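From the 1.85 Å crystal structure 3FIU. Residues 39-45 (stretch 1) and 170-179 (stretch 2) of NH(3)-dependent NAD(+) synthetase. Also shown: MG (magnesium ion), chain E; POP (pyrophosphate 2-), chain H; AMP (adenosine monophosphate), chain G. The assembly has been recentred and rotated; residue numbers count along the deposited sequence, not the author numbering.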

ATOM      1  N   GLY A  39      21.589   3.134   0.215  1.00 18.05           N
ATOM      2  CA  GLY A  39      21.461   4.493   0.831  1.00 17.89           C
ATOM      3  C   GLY A  39      21.545   4.483   2.355  1.00 17.39           C
ATOM      4  O   GLY A  39      21.503   3.437   2.995  1.00 17.29           O
ATOM      5  N   ILE A  40      21.626   5.675   2.946  1.00 18.80           N
ATOM      6  CA  ILE A  40      21.782   5.827   4.391  1.00 17.52           C
ATOM      7  C   ILE A  40      20.544   5.456   5.236  1.00 15.93           C
ATOM      8  O   ILE A  40      20.685   4.898   6.325  1.00 17.73           O
ATOM      9  CB  ILE A  40      22.189   7.290   4.735  1.00 18.57           C
ATOM     10  CG1 ILE A  40      22.605   7.397   6.196  1.00 18.28           C
ATOM     11  CG2 ILE A  40      21.013   8.297   4.450  1.00 18.63           C
ATOM     12  CD1 ILE A  40      23.847   6.646   6.490  1.00 17.81           C
ATOM     13  N   ASP A  41      19.336   5.770   4.754  1.00 16.08           N
ATOM     14  CA  ASP A  41      18.107   5.540   5.564  1.00 15.28           C
ATOM     15  C   ASP A  41      17.933   4.055   5.803  1.00 17.04           C
ATOM     16  O   ASP A  41      17.727   3.615   6.935  1.00 16.34           O
ATOM     17  CB  ASP A  41      16.830   6.071   4.876  1.00 16.10           C
ATOM     18  CG  ASP A  41      16.835   7.577   4.642  1.00 20.08           C
ATOM     19  OD1 ASP A  41      17.447   8.324   5.438  1.00 20.67           O
ATOM     20  OD2 ASP A  41      16.187   7.997   3.636  1.00 21.48           O
ATOM     21  N   SER A  42      18.031   3.266   4.729  1.00 16.83           N
ATOM     22  CA  SER A  42      17.846   1.818   4.887  1.00 16.67           C
ATOM     23  C   SER A  42      19.041   1.193   5.595  1.00 16.67           C
ATOM     24  O   SER A  42      18.866   0.237   6.364  1.00 16.56           O
ATOM     25  CB  SER A  42      17.565   1.116   3.554  1.00 15.84           C
ATOM     26  OG  SER A  42      18.572   1.442   2.590  1.00 15.90           O
ATOM     27  N   ALA A  43      20.236   1.755   5.386  1.00 15.28           N
ATOM     28  CA  ALA A  43      21.418   1.267   6.110  1.00 15.88           C
ATOM     29  C   ALA A  43      21.234   1.406   7.643  1.00 16.47           C
ATOM     30  O   ALA A  43      21.475   0.455   8.431  1.00 16.36           O
ATOM     31  CB  ALA A  43      22.680   1.978   5.626  1.00 16.21           C
ATOM     32  N   VAL A  44      20.831   2.600   8.069  1.00 18.53           N
ATOM     33  CA  VAL A  44      20.614   2.879   9.502  1.00 16.06           C
ATOM     34  C   VAL A  44      19.496   1.991  10.058  1.00 15.80           C
ATOM     35  O   VAL A  44      19.657   1.353  11.109  1.00 16.44           O
ATOM     36  CB  VAL A  44      20.338   4.403   9.734  1.00 16.89           C
ATOM     37  CG1 VAL A  44      19.853   4.692  11.186  1.00 16.87           C
ATOM     38  CG2 VAL A  44      21.614   5.260   9.414  1.00 17.47           C
ATOM     39  N   ALA A  45      18.353   1.972   9.375  1.00 16.35           N
ATOM     40  CA  ALA A  45      17.227   1.137   9.796  1.00 17.80           C
ATOM     41  C   ALA A  45      17.622  -0.360   9.950  1.00 19.28           C
ATOM     42  O   ALA A  45      17.293  -0.999  10.971  1.00 19.39           O
ATOM     43  CB  ALA A  45      16.062   1.313   8.810  1.00 17.22           C
ATOM     44  N   LYS A 170      15.418  14.041  11.506  1.00 22.13           N
ATOM     45  CA  LYS A 170      15.940  14.900  10.443  1.00 22.72           C
ATOM     46  C   LYS A 170      17.034  14.127   9.719  1.00 20.62           C
ATOM     47  O   LYS A 170      17.636  13.209  10.293  1.00 20.57           O
ATOM     48  CB  LYS A 170      16.584  16.154  11.043  1.00 24.79           C
ATOM     49  CG  LYS A 170      15.590  17.188  11.580  1.00 28.89           C
ATOM     50  CD  LYS A 170      16.355  18.352  12.247  1.00 37.29           C
ATOM     51  CE  LYS A 170      16.828  17.981  13.644  1.00 41.16           C
ATOM     52  NZ  LYS A 170      17.896  18.911  14.156  1.00 42.85           N
ATOM     53  N   LYS A 171      17.316  14.515   8.490  1.00 20.70           N
ATOM     54  CA  LYS A 171      18.307  13.776   7.695  1.00 20.56           C
ATOM     55  C   LYS A 171      19.692  13.795   8.376  1.00 22.62           C
ATOM     56  O   LYS A 171      20.390  12.785   8.432  1.00 21.30           O
ATOM     57  CB  LYS A 171      18.365  14.345   6.275  1.00 18.68           C
ATOM     58  CG  LYS A 171      19.166  13.481   5.284  1.00 21.86           C
ATOM     59  CD  LYS A 171      18.386  12.194   4.967  1.00 18.08           C
ATOM     60  CE  LYS A 171      19.137  11.352   3.917  1.00 23.99           C
ATOM     61  NZ  LYS A 171      18.283  10.149   3.480  1.00 21.66           N
ATOM     62  N   SER A 172      20.071  14.949   8.934  1.00 24.52           N
ATOM     63  CA  SER A 172      21.333  15.057   9.651  1.00 23.20           C
ATOM     64  C   SER A 172      21.400  14.101  10.841  1.00 24.43           C
ATOM     65  O   SER A 172      22.479  13.571  11.158  1.00 24.18           O
ATOM     66  CB  SER A 172      21.575  16.504  10.106  1.00 24.85           C
ATOM     67  OG  SER A 172      20.641  16.848  11.115  1.00 28.54           O
ATOM     68  N   GLN A 173      20.262  13.862  11.496  1.00 23.20           N
ATOM     69  CA  GLN A 173      20.225  12.920  12.598  1.00 21.75           C
ATOM     70  C   GLN A 173      20.330  11.475  12.121  1.00 22.24           C
ATOM     71  O   GLN A 173      20.928  10.640  12.800  1.00 21.90           O
ATOM     72  CB  GLN A 173      18.973  13.101  13.455  1.00 21.97           C
ATOM     73  CG  GLN A 173      19.001  14.403  14.248  1.00 25.05           C
ATOM     74  CD  GLN A 173      17.665  14.762  14.854  1.00 30.09           C
ATOM     75  OE1 GLN A 173      16.593  14.420  14.315  1.00 24.00           O
ATOM     76  NE2 GLN A 173      17.710  15.494  15.969  1.00 30.69           N
ATOM     77  N   VAL A 174      19.748  11.190  10.956  1.00 20.78           N
ATOM     78  CA  VAL A 174      19.954   9.873  10.328  1.00 20.87           C
ATOM     79  C   VAL A 174      21.464   9.645  10.063  1.00 20.64           C
ATOM     80  O   VAL A 174      22.005   8.577  10.392  1.00 19.54           O
ATOM     81  CB  VAL A 174      19.111   9.711   9.050  1.00 21.57           C
ATOM     82  CG1 VAL A 174      19.431   8.365   8.331  1.00 21.55           C
ATOM     83  CG2 VAL A 174      17.589   9.819   9.397  1.00 21.77           C
ATOM     84  N   PHE A 175      22.130  10.640   9.485  1.00 19.02           N
ATOM     85  CA  PHE A 175      23.567  10.526   9.231  1.00 19.93           C
ATOM     86  C   PHE A 175      24.379  10.358  10.525  1.00 21.04           C
ATOM     87  O   PHE A 175      25.334   9.581  10.568  1.00 21.05           O
ATOM     88  CB  PHE A 175      24.074  11.705   8.418  1.00 20.64           C
ATOM     89  CG  PHE A 175      23.848  11.572   6.939  1.00 20.63           C
ATOM     90  CD1 PHE A 175      23.016  12.455   6.272  1.00 21.55           C
ATOM     91  CD2 PHE A 175      24.507  10.593   6.206  1.00 23.28           C
ATOM     92  CE1 PHE A 175      22.813  12.373   4.885  1.00 23.14           C
ATOM     93  CE2 PHE A 175      24.299  10.492   4.812  1.00 22.08           C
ATOM     94  CZ  PHE A 175      23.451  11.378   4.160  1.00 20.57           C
ATOM     95  N   GLU A 176      24.000  11.089  11.575  1.00 22.02           N
ATOM     96  CA  GLU A 176      24.648  10.940  12.876  1.00 22.79           C
ATOM     97  C   GLU A 176      24.529   9.513  13.407  1.00 21.87           C
ATOM     98  O   GLU A 176      25.484   8.965  13.958  1.00 21.06           O
ATOM     99  CB  GLU A 176      24.065  11.912  13.910  1.00 23.49           C
ATOM    100  CG  GLU A 176      24.463  13.338  13.717  1.00 28.42           C
ATOM    101  CD  GLU A 176      23.974  14.213  14.860  1.00 38.08           C
ATOM    102  OE1 GLU A 176      24.225  13.841  16.037  1.00 40.12           O
ATOM    103  OE2 GLU A 176      23.346  15.260  14.579  1.00 41.98           O
ATOM    104  N   LEU A 177      23.353   8.919  13.241  1.00 20.62           N
ATOM    105  CA  LEU A 177      23.146   7.513  13.605  1.00 20.55           C
ATOM    106  C   LEU A 177      24.001   6.581  12.747  1.00 19.77           C
ATOM    107  O   LEU A 177      24.626   5.641  13.262  1.00 21.50           O
ATOM    108  CB  LEU A 177      21.664   7.138  13.482  1.00 21.76           C
ATOM    109  CG  LEU A 177      20.729   7.643  14.586  1.00 22.38           C
ATOM    110  CD1 LEU A 177      19.333   7.173  14.269  1.00 28.78           C
ATOM    111  CD2 LEU A 177      21.190   7.111  15.933  1.00 28.25           C
ATOM    112  N   GLY A 178      24.055   6.864  11.458  1.00 19.22           N
ATOM    113  CA  GLY A 178      24.928   6.109  10.550  1.00 19.34           C
ATOM    114  C   GLY A 178      26.374   6.080  11.010  1.00 20.19           C
ATOM    115  O   GLY A 178      26.985   5.012  11.097  1.00 21.58           O
ATOM    116  N   LYS A 179      26.914   7.245  11.330  1.00 21.50           N
ATOM    117  CA  LYS A 179      28.270   7.355  11.838  1.00 23.39           C
ATOM    118  C   LYS A 179      28.441   6.548  13.145  1.00 23.86           C
ATOM    119  O   LYS A 179      29.415   5.801  13.301  1.00 23.83           O
ATOM    120  CB  LYS A 179      28.598   8.820  12.065  1.00 23.16           C
ATOM    121  CG  LYS A 179      30.051   9.115  12.422  1.00 32.34           C
ATOM    122  CD  LYS A 179      30.204  10.606  12.730  1.00 41.19           C
ATOM    123  CE  LYS A 179      31.657  11.070  12.591  1.00 49.52           C
ATOM    124  NZ  LYS A 179      32.603  10.295  13.449  1.00 52.79           N
TER
HETATM  125 MG    MG E5001      15.403   7.332   1.784  1.00 20.12          MG
HETATM  126  P1  POP H4001      17.794   5.162   1.224  1.00 19.14           P
HETATM  127  O1  POP H4001      18.372   4.087   2.113  1.00 19.01           O
HETATM  128  O2  POP H4001      16.376   5.481   1.603  1.00 17.12           O
HETATM  129  O3  POP H4001      17.849   4.836  -0.260  1.00 19.86           O
HETATM  130  O   POP H4001      18.634   6.524   1.499  1.00 17.79           O
HETATM  131  P2  POP H4001      18.356   7.897   0.703  1.00 19.41           P
HETATM  132  O4  POP H4001      16.945   8.379   1.004  1.00 18.45           O
HETATM  133  O5  POP H4001      19.365   8.811   1.339  1.00 17.35           O
HETATM  134  O6  POP H4001      18.608   7.784  -0.780  1.00 18.56           O
HETATM  135  P   AMP G3001      14.693   6.298  -1.405  1.00 26.74           P
HETATM  136  O1P AMP G3001      14.374   7.101  -0.157  1.00 21.62           O
HETATM  137  O2P AMP G3001      13.621   6.471  -2.494  1.00 24.31           O
HETATM  138  O3P AMP G3001      16.079   6.339  -1.946  1.00 22.27           O
HETATM  139  O5' AMP G3001      14.430   4.741  -1.010  1.00 23.48           O
HETATM  140  C5' AMP G3001      13.287   4.409  -0.195  1.00 20.20           C
HETATM  141  C4' AMP G3001      13.448   2.977   0.284  1.00 22.09           C
HETATM  142  O4' AMP G3001      13.141   2.040  -0.757  1.00 22.00           O
HETATM  143  C3' AMP G3001      14.878   2.622   0.671  1.00 20.60           C
HETATM  144  O3' AMP G3001      15.129   3.105   1.984  1.00 17.93           O
HETATM  145  C2' AMP G3001      14.847   1.098   0.602  1.00 13.94           C
HETATM  146  O2' AMP G3001      14.317   0.526   1.818  1.00 16.62           O
HETATM  147  C1' AMP G3001      13.896   0.839  -0.570  1.00 17.66           C
HETATM  148  N9  AMP G3001      14.700   0.637  -1.798  1.00 21.33           N
HETATM  149  C8  AMP G3001      14.967   1.551  -2.769  1.00 23.26           C
HETATM  150  N7  AMP G3001      15.751   1.017  -3.743  1.00 23.12           N
HETATM  151  C5  AMP G3001      16.016  -0.257  -3.367  1.00 21.10           C
HETATM  152  C6  AMP G3001      16.767  -1.383  -3.951  1.00 20.64           C
HETATM  153  N6  AMP G3001      17.450  -1.229  -5.109  1.00 17.82           N
HETATM  154  N1  AMP G3001      16.748  -2.531  -3.248  1.00 16.94           N
HETATM  155  C2  AMP G3001      16.101  -2.703  -2.077  1.00 20.07           C
HETATM  156  N3  AMP G3001      15.368  -1.721  -1.481  1.00 22.21           N
HETATM  157  C4  AMP G3001      15.309  -0.508  -2.100  1.00 22.05           C
HETATM  158  O   HOH W   1      13.723   6.351   2.902  1.00 16.90           O

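The two stretches are the opening turns of two helices, 40-45 and 171-179, whose axes approach to 9.3 Å and whose N-to-C directions diverge by 50°. The backbones come nearest at V44 and G178, with CA atoms 5.5 Å apart, and together the stretches bury 363 Å².

K170 occupies the N-cap position of the second helix, and its N donates to Q173 OE1 at 3.1 Å, a bond that ties the side chain of Q173 back to the start of the helix. K171 follows and makes the hydrogen-bonded salt bridge between the stretches. Its CA-to-CB bond points sideways, but the long chain brings its ammonium within reach of D41, with K171 NZ 2.8 Å from D41 OD1. The same nitrogen reaches the pyrophosphate, K171 NZ to POP O5 at 2.7 Å, while D41 OD2 binds the magnesium ion, MG, at 2.1 Å. One carboxylate thus joins the lysine to the metal, and both cations offset the negative charge of the pyrophosphate.

Beyond K171 the side-chain contacts are largely apolar. V174 points toward the first helix, and its CG1 lies 3.9 Å from both I40 CG1 and V44 CG2. F175 starts away from the partner, yet its ring returns to it: F175 CD2 is 3.7 Å from I40 CG1, and I40 CG2 sits over one ring face, 4.3 Å from the centroid, in a CH-pi contact. L177 adds its CB, 3.8 Å from V44 CG1.

At G178 the absence of a side chain permits the close approach. I40 CD1 lies 4.2 Å from G178 CA, and an ideal CB there would fall 2.8 Å from I40 CD1, a clash. The side chain of I40 sits as a knob among K171, V174, F175 and G178, while V44 CG2 packs 3.6 Å from G178 N.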